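Local coordinates for protein probable glutathione reductase (Sinorhizobium meliloti, PDB 4DNA) that probably catalyses the NADPH-dependent reduction of glutathione disulfide to glutathione, as a homodimer that binds one FAD per subunit, at residues Arg38-Val44 against Ile92-Glu96; Gly21-Ala26 against Gly102-Ala108. One frame throughout, in Å; residues are numbered along the deposited sequence.

Contact 1 of 2, residues Arg38-Val44 against Ile92-Glu96; sequences RYGGTCV and IARLE. With FAD (flavin-adenine dinucleotide), chain C.
R38 meets E96 in a salt bridge in which two nitrogens of the guanidinium, NE and NH2, converge on a single carboxylate oxygen. R38 NE lies 2.9 Å from E96 OE1 and R38 NH2 3.0 Å from the same atom, with N-H...O angles of 150° and 145°. OE1 sits at the guanidinium edge, in its plane, but NE meets it from above the carboxylate plane and the two planes lie 50° apart, so this is not a coplanar two-oxygen pair. A bend at chi3 swings the arginine's end toward helix 81-106, while the extended glutamate chain passes the carbonyl of Y39, with E96 CG 3.5 Å from Y39 O. E89 holds R38 NH1 in a second salt bridge.

Beside the ion pair, I92 CD1 packs obliquely against the R38 guanidinium, nearest NH1 at 3.4 Å; the apolar contact is V44 CG1 on L95 CB at 3.8 Å.

Just before V44, T42 OG1 donates to FAD O1A (3.0 Å), and C43 forms a disulfide with C48, probably the redox-active one. A leucine in place of R38 would probably leave E96 and E89 without their shared positive partner. The chemistry implies a salt bridge on the partly exposed side and apolar packing at V44, together joining the FAD-binding turn to helix 81-106.

Contact 2 of 2, residues Gly21-Ala26 against Gly102-Ala108; sequences GRLAAA and GLANAGA
A25 and A106 bring two helix ends together through methyl groups, with A25 CB 4.0 Å from A106 CB. The same A25 methyl also meets A108 CB at 3.6 Å, and A26 CB adds a further contact to A106. Four alanines, with side chains of a single methyl, are compatible with the 8.6 Å approach of the local axes, which run nearly parallel at 14°.

Larger side chains pack at the preceding turn. L103 CD2 comes to 3.6 Å from R22 N and lies against the backbone there; with CG anti to the carbonyl carbon (chi1 -79°), the leucine's end turns nearer to helix 15-25 than its CB direction alone would bring it. G21 has no side chain, and the L103 CD2 methyl lies on the side to which a CB there would point. R22 uses its aliphatic part, CG lying 3.8 Å from G102 O.

The pairing belongs to the FAD-binding Rossmann-type domain: helix 15-25 follows the glycine-rich turn after strand 6-11, and helix 81-106 leads into strand 109-112, an outer strand of the parallel sheet.

Backbone polar groups make no hydrogen bond across the interface. A25 O and A106 O, both acceptors, stand 3.4 Å apart. Helix 81-106 instead closes on itself in a Schellman motif at G107, whose positive phi (110°) ends the helix; G107 N bonds to A104 O at 2.8 Å, while A108 N makes a weak bond to L103 O. That turn delivers the A108 methyl to A25, whose side chain also touches V31 of strand 31-35 in the same parallel sheet.

Overall arrangement
From the N terminus, strand 6-11 leads into helix 15-25, whose end supplies the first segment of contact 2. After strand 31-35 the chain reaches residues 38-44, the first side of contact 1. Helix 81-106 and the turn just after it then provide both second segments: residues 92-96 close the inner loop and 102-108 the outer one, so contact 1 is nested within contact 2. Their centres lie about 17 Å apart, but they touch where Y39 CD1 approaches L103 CD1 at 4.3 Å. One long helix is thus tied to helix 41-46, which holds C43 of the disulfide, and to the helix after the glycine-rich turn, before the chain enters strand 109-112 beside 31-35.

Contact 1 of 2, residues Arg38-Val44 against Ile92-Glu96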
ATOM      1  N   ARG A  38      10.980  17.442 -25.775  1.00 79.25           N
ATOM      2  CA  ARG A  38      10.625  16.015 -25.778  1.00 79.53           C
ATOM      3  C   ARG A  38       9.185  15.774 -25.320  1.00 78.04           C
ATOM      4  O   ARG A  38       8.796  16.197 -24.225  1.00 77.18           O
ATOM      5  CB  ARG A  38      11.598  15.208 -24.906  1.00 77.86           C
ATOM      6  CG  ARG A  38      12.979  15.010 -25.501  1.00 78.48           C
ATOM      7  CD  ARG A  38      13.835  14.123 -24.616  1.00 72.90           C
ATOM      8  NE  ARG A  38      13.643  12.700 -24.884  1.00 70.42           N
ATOM      9  CZ  ARG A  38      14.299  11.726 -24.256  1.00 71.20           C
ATOM     10  NH1 ARG A  38      15.197  12.006 -23.318  1.00 70.54           N
ATOM     11  NH2 ARG A  38      14.061  10.461 -24.571  1.00 73.87           N
ATOM     12  N   TYR A  39       8.409  15.097 -26.170  1.00 79.73           N
ATOM     13  CA  TYR A  39       7.000  14.777 -25.903  1.00 78.07           C
ATOM     14  C   TYR A  39       6.815  13.891 -24.664  1.00 77.97           C
ATOM     15  O   TYR A  39       7.556  12.921 -24.463  1.00 77.75           O
ATOM     16  CB  TYR A  39       6.336  14.153 -27.144  1.00 77.74           C
ATOM     17  CG  TYR A  39       5.857  15.191 -28.149  1.00 79.57           C
ATOM     18  CD1 TYR A  39       4.622  15.844 -27.988  1.00 79.15           C
ATOM     19  CD2 TYR A  39       6.638  15.534 -29.251  1.00 80.79           C
ATOM     20  CE1 TYR A  39       4.188  16.799 -28.894  1.00 79.16           C
ATOM     21  CE2 TYR A  39       6.208  16.483 -30.167  1.00 80.88           C
ATOM     22  CZ  TYR A  39       4.988  17.112 -29.984  1.00 80.90           C
ATOM     23  OH  TYR A  39       4.575  18.065 -30.895  1.00 82.71           O
ATOM     24  N   GLY A  40       5.825  14.235 -23.839  1.00 77.67           N
ATOM     25  CA  GLY A  40       5.604  13.556 -22.559  1.00 75.72           C
ATOM     26  C   GLY A  40       5.813  14.514 -21.401  1.00 74.64           C
ATOM     27  O   GLY A  40       5.279  14.295 -20.315  1.00 73.80           O
ATOM     28  N   GLY A  41       6.601  15.567 -21.636  1.00 74.29           N
ATOM     29  CA  GLY A  41       6.752  16.676 -20.694  1.00 73.13           C
ATOM     30  C   GLY A  41       7.571  16.345 -19.463  1.00 72.66           C
ATOM     31  O   GLY A  41       8.149  15.260 -19.374  1.00 73.96           O
ATOM     32  N   THR A  42       7.617  17.270 -18.507  1.00 70.62           N
ATOM     33  CA  THR A  42       8.397  17.071 -17.275  1.00 71.69           C
ATOM     34  C   THR A  42       8.155  15.716 -16.600  1.00 69.44           C
ATOM     35  O   THR A  42       9.101  14.996 -16.309  1.00 67.59           O
ATOM     36  CB  THR A  42       8.176  18.203 -16.237  1.00 68.47           C
ATOM     37  OG1 THR A  42       8.346  19.478 -16.864  1.00 69.80           O
ATOM     38  CG2 THR A  42       9.171  18.084 -15.120  1.00 67.14           C
ATOM     39  N   CYS A  43       6.897  15.370 -16.355  1.00 68.25           N
ATOM     40  CA  CYS A  43       6.611  14.193 -15.551  1.00 67.25           C
ATOM     41  C   CYS A  43       7.333  12.980 -16.105  1.00 68.83           C
ATOM     42  O   CYS A  43       8.049  12.281 -15.368  1.00 67.16           O
ATOM     43  CB  CYS A  43       5.107  13.908 -15.476  1.00 69.91           C
ATOM     44  SG  CYS A  43       4.684  12.567 -14.326  1.00 71.22           S
ATOM     45  N   VAL A  44       7.140  12.749 -17.407  1.00 68.86           N
ATOM     46  CA  VAL A  44       7.717  11.610 -18.099  1.00 68.18           C
ATOM     47  C   VAL A  44       9.235  11.732 -18.147  1.00 68.95           C
ATOM     48  O   VAL A  44       9.955  10.805 -17.773  1.00 68.62           O
ATOM     49  CB  VAL A  44       7.163  11.470 -19.545  1.00 69.79           C
ATOM     50  CG1 VAL A  44       7.946  10.425 -20.338  1.00 69.24           C
ATOM     51  CG2 VAL A  44       5.679  11.125 -19.531  1.00 71.38           C
ATOM     52  N   ILE A  92      12.206   6.191 -20.709  1.00 68.42           N
ATOM     53  CA  ILE A  92      11.567   7.451 -21.034  1.00 67.96           C
ATOM     54  C   ILE A  92      11.458   7.613 -22.541  1.00 69.35           C
ATOM     55  O   ILE A  92      10.488   8.180 -23.035  1.00 70.14           O
ATOM     56  CB  ILE A  92      12.235   8.644 -20.341  1.00 66.84           C
ATOM     57  CG1 ILE A  92      13.593   8.966 -20.950  1.00 67.98           C
ATOM     58  CG2 ILE A  92      12.395   8.354 -18.856  1.00 65.55           C
ATOM     59  CD1 ILE A  92      14.026  10.375 -20.623  1.00 68.14           C
ATOM     60  N   ALA A  93      12.434   7.069 -23.265  1.00 70.26           N
ATOM     61  CA  ALA A  93      12.369   7.043 -24.729  1.00 72.53           C
ATOM     62  C   ALA A  93      11.180   6.217 -25.192  1.00 72.47           C
ATOM     63  O   ALA A  93      10.465   6.630 -26.100  1.00 73.54           O
ATOM     64  CB  ALA A  93      13.659   6.515 -25.341  1.00 72.07           C
ATOM     65  N   ARG A  94      10.968   5.065 -24.552  1.00 71.64           N
ATOM     66  CA  ARG A  94       9.816   4.205 -24.836  1.00 71.95           C
ATOM     67  C   ARG A  94       8.507   4.933 -24.549  1.00 71.63           C
ATOM     68  O   ARG A  94       7.599   4.926 -25.377  1.00 71.97           O
ATOM     69  CB  ARG A  94       9.894   2.916 -24.019  1.00 71.53           C
ATOM     70  CG  ARG A  94       8.815   1.898 -24.341  1.00 71.28           C
ATOM     71  CD  ARG A  94       8.841   0.714 -23.385  1.00 69.22           C
ATOM     72  NE  ARG A  94       8.230   1.025 -22.088  1.00 68.82           N
ATOM     73  CZ  ARG A  94       6.914   1.006 -21.839  1.00 68.96           C
ATOM     74  NH1 ARG A  94       6.035   0.701 -22.798  1.00 68.91           N
ATOM     75  NH2 ARG A  94       6.473   1.307 -20.624  1.00 67.45           N
ATOM     76  N   LEU A  95       8.423   5.567 -23.378  1.00 70.43           N
ATOM     77  CA  LEU A  95       7.245   6.343 -23.019  1.00 69.69           C
ATOM     78  C   LEU A  95       7.030   7.489 -23.990  1.00 71.55           C
ATOM     79  O   LEU A  95       5.949   7.591 -24.586  1.00 73.27           O
ATOM     80  CB  LEU A  95       7.322   6.863 -21.591  1.00 70.12           C
ATOM     81  CG  LEU A  95       7.117   5.859 -20.440  1.00 71.05           C
ATOM     82  CD1 LEU A  95       7.086   6.589 -19.096  1.00 67.28           C
ATOM     83  CD2 LEU A  95       5.871   4.991 -20.621  1.00 69.32           C
ATOM     84  N   GLU A  96       8.061   8.329 -24.167  1.00 71.72           N
ATOM     85  CA  GLU A  96       8.029   9.417 -25.160  1.00 72.94           C
ATOM     86  C   GLU A  96       7.376   8.939 -26.449  1.00 73.98           C
ATOM     87  O   GLU A  96       6.495   9.613 -26.978  1.00 75.25           O
ATOM     88  CB  GLU A  96       9.437   9.963 -25.464  1.00 72.93           C
ATOM     89  CG  GLU A  96       9.484  10.944 -26.643  1.00 74.87           C
ATOM     90  CD  GLU A  96      10.845  11.605 -26.875  1.00 77.07           C
ATOM     91  OE1 GLU A  96      11.908  11.019 -26.551  1.00 74.53           O
ATOM     92  OE2 GLU A  96      10.848  12.736 -27.414  1.00 79.88           O
TER
HETATM   93  PA  FAD C 500       4.896  19.958 -18.558  1.00 71.98           P
HETATM   94  O1A FAD C 500       5.799  20.839 -17.712  1.00 70.48           O
HETATM   95  O2A FAD C 500       4.701  18.484 -18.273  1.00 72.80           O
HETATM   96  O5B FAD C 500       5.353  20.070 -20.093  1.00 72.78           O
HETATM   97  C5B FAD C 500       4.976  21.162 -20.942  1.00 72.43           C
HETATM   98  C4B FAD C 500       5.846  21.039 -22.182  1.00 72.55           C
HETATM   99  O4B FAD C 500       5.815  22.209 -22.999  1.00 71.01           O
HETATM  100  C3B FAD C 500       7.291  20.822 -21.777  1.00 72.84           C
HETATM  101  O3B FAD C 500       7.738  19.579 -22.339  1.00 71.60           O
HETATM  102  C2B FAD C 500       8.027  22.032 -22.317  1.00 72.62           C
HETATM  103  O2B FAD C 500       9.341  21.693 -22.758  1.00 72.55           O
HETATM  104  C1B FAD C 500       7.137  22.495 -23.462  1.00 73.72           C
HETATM  105  N9A FAD C 500       7.220  23.946 -23.751  1.00 74.97           N
HETATM  106  C8A FAD C 500       7.467  24.902 -22.836  1.00 75.00           C
HETATM  107  N7A FAD C 500       7.454  26.144 -23.378  1.00 76.00           N
HETATM  108  C5A FAD C 500       7.182  25.982 -24.678  1.00 76.74           C
HETATM  109  C6A FAD C 500       7.023  26.909 -25.809  1.00 78.41           C
HETATM  110  N6A FAD C 500       7.182  28.234 -25.573  1.00 79.46           N
HETATM  111  N1A FAD C 500       6.734  26.379 -27.027  1.00 78.97           N
HETATM  112  C2A FAD C 500       6.600  25.041 -27.200  1.00 78.08           C
HETATM  113  N3A FAD C 500       6.734  24.138 -26.202  1.00 77.06           N
HETATM  114  C4A FAD C 500       7.022  24.540 -24.933  1.00 76.58           C
HETATM  115  N1  FAD C 500       3.776  15.461 -10.091  1.00 64.60           N
HETATM  116  C2  FAD C 500       3.089  14.441  -9.529  1.00 64.16           C
HETATM  117  O2  FAD C 500       1.842  14.422  -9.619  1.00 64.41           O
HETATM  118  N3  FAD C 500       3.713  13.445  -8.872  1.00 64.02           N
HETATM  119  C4  FAD C 500       5.052  13.389  -8.724  1.00 64.26           C
HETATM  120  O4  FAD C 500       5.590  12.434  -8.113  1.00 64.22           O
HETATM  121  C4X FAD C 500       5.871  14.480  -9.309  1.00 64.55           C
HETATM  122  N5  FAD C 500       7.218  14.497  -9.210  1.00 64.58           N
HETATM  123  C5X FAD C 500       7.930  15.513  -9.768  1.00 65.29           C
HETATM  124  C6  FAD C 500       9.321  15.530  -9.664  1.00 65.50           C
HETATM  125  C7  FAD C 500      10.061  16.575 -10.227  1.00 65.90           C
HETATM  126  C7M FAD C 500      11.563  16.547 -10.090  1.00 66.33           C
HETATM  127  C8  FAD C 500       9.365  17.678 -10.963  1.00 66.03           C
HETATM  128  C8M FAD C 500      10.107  18.820 -11.602  1.00 66.53           C
HETATM  129  C9  FAD C 500       7.980  17.663 -11.065  1.00 66.02           C
HETATM  130  C9A FAD C 500       7.239  16.629 -10.496  1.00 65.10           C
HETATM  131  N10 FAD C 500       5.835  16.625 -10.611  1.00 65.06           N
HETATM  132  C10 FAD C 500       5.125  15.552 -10.021  1.00 64.81           C
HETATM  133  C1' FAD C 500       5.156  17.725 -11.320  1.00 65.65           C
HETATM  134  C2' FAD C 500       4.717  17.359 -12.731  1.00 67.39           C
HETATM  135  O2' FAD C 500       5.845  16.888 -13.475  1.00 66.91           O
HETATM  136  C3' FAD C 500       4.058  18.557 -13.415  1.00 69.69           C
HETATM  137  O3' FAD C 500       3.077  19.095 -12.521  1.00 68.86           O
HETATM  138  C4' FAD C 500       3.384  18.199 -14.740  1.00 68.81           C
HETATM  139  O4' FAD C 500       4.381  17.811 -15.694  1.00 70.33           O
HETATM  140  C5' FAD C 500       2.595  19.375 -15.290  1.00 70.03           C
HETATM  141  O5' FAD C 500       2.625  19.317 -16.715  1.00 71.78           O
HETATM  142  P   FAD C 500       2.227  20.556 -17.675  1.00 71.47           P
HETATM  143  O1P FAD C 500       1.021  20.170 -18.511  1.00 71.86           O
HETATM  144  O2P FAD C 500       2.215  21.839 -16.879  1.00 71.28           O
HETATM  145  O3P FAD C 500       3.450  20.651 -18.711  1.00 72.18           O

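Contact 2 of 2, residues Gly21-Ala26 against Gly102-Ala108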
ATOM      1  N   GLY A  21      -4.679  17.628 -26.635  1.00 78.67           N
ATOM      2  CA  GLY A  21      -4.596  17.342 -28.066  1.00 79.84           C
ATOM      3  C   GLY A  21      -5.227  16.008 -28.424  1.00 81.16           C
ATOM      4  O   GLY A  21      -6.145  15.951 -29.247  1.00 82.25           O
ATOM      5  N   ARG A  22      -4.744  14.941 -27.784  1.00 80.86           N
ATOM      6  CA  ARG A  22      -5.225  13.594 -28.052  1.00 79.97           C
ATOM      7  C   ARG A  22      -6.725  13.564 -27.899  1.00 81.43           C
ATOM      8  O   ARG A  22      -7.415  13.135 -28.811  1.00 84.43           O
ATOM      9  CB  ARG A  22      -4.569  12.565 -27.127  1.00 79.66           C
ATOM     10  CG  ARG A  22      -4.662  11.122 -27.612  1.00 82.00           C
ATOM     11  CD  ARG A  22      -4.154  10.127 -26.568  1.00 84.59           C
ATOM     12  NE  ARG A  22      -5.138   9.909 -25.511  1.00 84.18           N
ATOM     13  CZ  ARG A  22      -4.980  10.267 -24.239  1.00 85.19           C
ATOM     14  NH1 ARG A  22      -3.844  10.844 -23.830  1.00 84.49           N
ATOM     15  NH2 ARG A  22      -5.958  10.027 -23.363  1.00 81.23           N
ATOM     16  N   LEU A  23      -7.243  14.044 -26.772  1.00 79.73           N
ATOM     17  CA  LEU A  23      -8.687  14.006 -26.570  1.00 80.71           C
ATOM     18  C   LEU A  23      -9.418  14.704 -27.707  1.00 83.25           C
ATOM     19  O   LEU A  23     -10.280  14.104 -28.348  1.00 84.96           O
ATOM     20  CB  LEU A  23      -9.101  14.607 -25.224  1.00 79.51           C
ATOM     21  CG  LEU A  23      -9.027  13.749 -23.955  1.00 75.94           C
ATOM     22  CD1 LEU A  23      -9.655  14.505 -22.796  1.00 74.66           C
ATOM     23  CD2 LEU A  23      -9.700  12.402 -24.136  1.00 71.82           C
ATOM     24  N   ALA A  24      -9.039  15.954 -27.976  1.00 82.72           N
ATOM     25  CA  ALA A  24      -9.715  16.797 -28.970  1.00 84.39           C
ATOM     26  C   ALA A  24      -9.644  16.251 -30.396  1.00 86.56           C
ATOM     27  O   ALA A  24     -10.621  16.341 -31.145  1.00 87.82           O
ATOM     28  CB  ALA A  24      -9.167  18.212 -28.922  1.00 82.39           C
ATOM     29  N   ALA A  25      -8.486  15.703 -30.765  1.00 85.25           N
ATOM     30  CA  ALA A  25      -8.299  15.095 -32.082  1.00 86.96           C
ATOM     31  C   ALA A  25      -9.221  13.895 -32.234  1.00 88.93           C
ATOM     32  O   ALA A  25      -9.863  13.722 -33.274  1.00 90.44           O
ATOM     33  CB  ALA A  25      -6.850  14.682 -32.279  1.00 84.85           C
ATOM     34  N   ALA A  26      -9.293  13.088 -31.174  1.00 86.61           N
ATOM     35  CA  ALA A  26     -10.177  11.928 -31.120  1.00 87.90           C
ATOM     36  C   ALA A  26     -11.669  12.305 -31.166  1.00 89.94           C
ATOM     37  O   ALA A  26     -12.535  11.434 -31.040  1.00 92.21           O
ATOM     38  CB  ALA A  26      -9.870  11.086 -29.888  1.00 87.09           C
ATOM     39  N   GLY A 102       0.337   7.778 -29.555  1.00 79.61           N
ATOM     40  CA  GLY A 102      -1.027   8.041 -29.118  1.00 79.10           C
ATOM     41  C   GLY A 102      -1.671   9.195 -29.861  1.00 80.35           C
ATOM     42  O   GLY A 102      -2.841   9.120 -30.252  1.00 80.38           O
ATOM     43  N   LEU A 103      -0.904  10.264 -30.060  1.00 80.07           N
ATOM     44  CA  LEU A 103      -1.425  11.473 -30.687  1.00 80.00           C
ATOM     45  C   LEU A 103      -1.773  11.191 -32.133  1.00 81.94           C
ATOM     46  O   LEU A 103      -2.909  11.417 -32.558  1.00 81.34           O
ATOM     47  CB  LEU A 103      -0.434  12.631 -30.573  1.00 79.39           C
ATOM     48  CG  LEU A 103      -0.435  13.304 -29.192  1.00 78.84           C
ATOM     49  CD1 LEU A 103       0.939  13.834 -28.824  1.00 76.67           C
ATOM     50  CD2 LEU A 103      -1.470  14.415 -29.098  1.00 80.39           C
ATOM     51  N   ALA A 104      -0.789  10.664 -32.861  1.00 82.76           N
ATOM     52  CA  ALA A 104      -0.929  10.303 -34.258  1.00 82.83           C
ATOM     53  C   ALA A 104      -2.168   9.447 -34.489  1.00 84.52           C
ATOM     54  O   ALA A 104      -2.984   9.781 -35.346  1.00 86.35           O
ATOM     55  CB  ALA A 104       0.320   9.593 -34.740  1.00 83.27           C
ATOM     56  N   ASN A 105      -2.318   8.375 -33.708  1.00 83.55           N
ATOM     57  CA  ASN A 105      -3.507   7.499 -33.762  1.00 85.14           C
ATOM     58  C   ASN A 105      -4.861   8.195 -33.632  1.00 84.89           C
ATOM     59  O   ASN A 105      -5.843   7.745 -34.212  1.00 87.34           O
ATOM     60  CB  ASN A 105      -3.440   6.405 -32.694  1.00 84.81           C
ATOM     61  CG  ASN A 105      -2.322   5.420 -32.938  1.00 86.27           C
ATOM     62  OD1 ASN A 105      -1.968   5.135 -34.082  1.00 86.75           O
ATOM     63  ND2 ASN A 105      -1.758   4.887 -31.857  1.00 85.65           N
ATOM     64  N   ALA A 106      -4.916   9.265 -32.845  1.00 83.98           N
ATOM     65  CA  ALA A 106      -6.133  10.071 -32.719  1.00 84.34           C
ATOM     66  C   ALA A 106      -6.306  11.019 -33.910  1.00 84.45           C
ATOM     67  O   ALA A 106      -7.408  11.502 -34.156  1.00 85.20           O
ATOM     68  CB  ALA A 106      -6.123  10.852 -31.406  1.00 81.44           C
ATOM     69  N   GLY A 107      -5.213  11.295 -34.627  1.00 85.47           N
ATOM     70  CA  GLY A 107      -5.241  12.159 -35.811  1.00 87.48           C
ATOM     71  C   GLY A 107      -4.563  13.518 -35.699  1.00 87.36           C
ATOM     72  O   GLY A 107      -4.335  14.187 -36.707  1.00 88.78           O
ATOM     73  N   ALA A 108      -4.245  13.930 -34.476  1.00 85.64           N
ATOM     74  CA  ALA A 108      -3.573  15.201 -34.229  1.00 85.58           C
ATOM     75  C   ALA A 108      -2.239  15.311 -34.978  1.00 86.12           C
ATOM     76  O   ALA A 108      -1.524  14.322 -35.140  1.00 85.89           O
ATOM     77  CB  ALA A 108      -3.360  15.395 -32.740  1.00 83.20           C
TER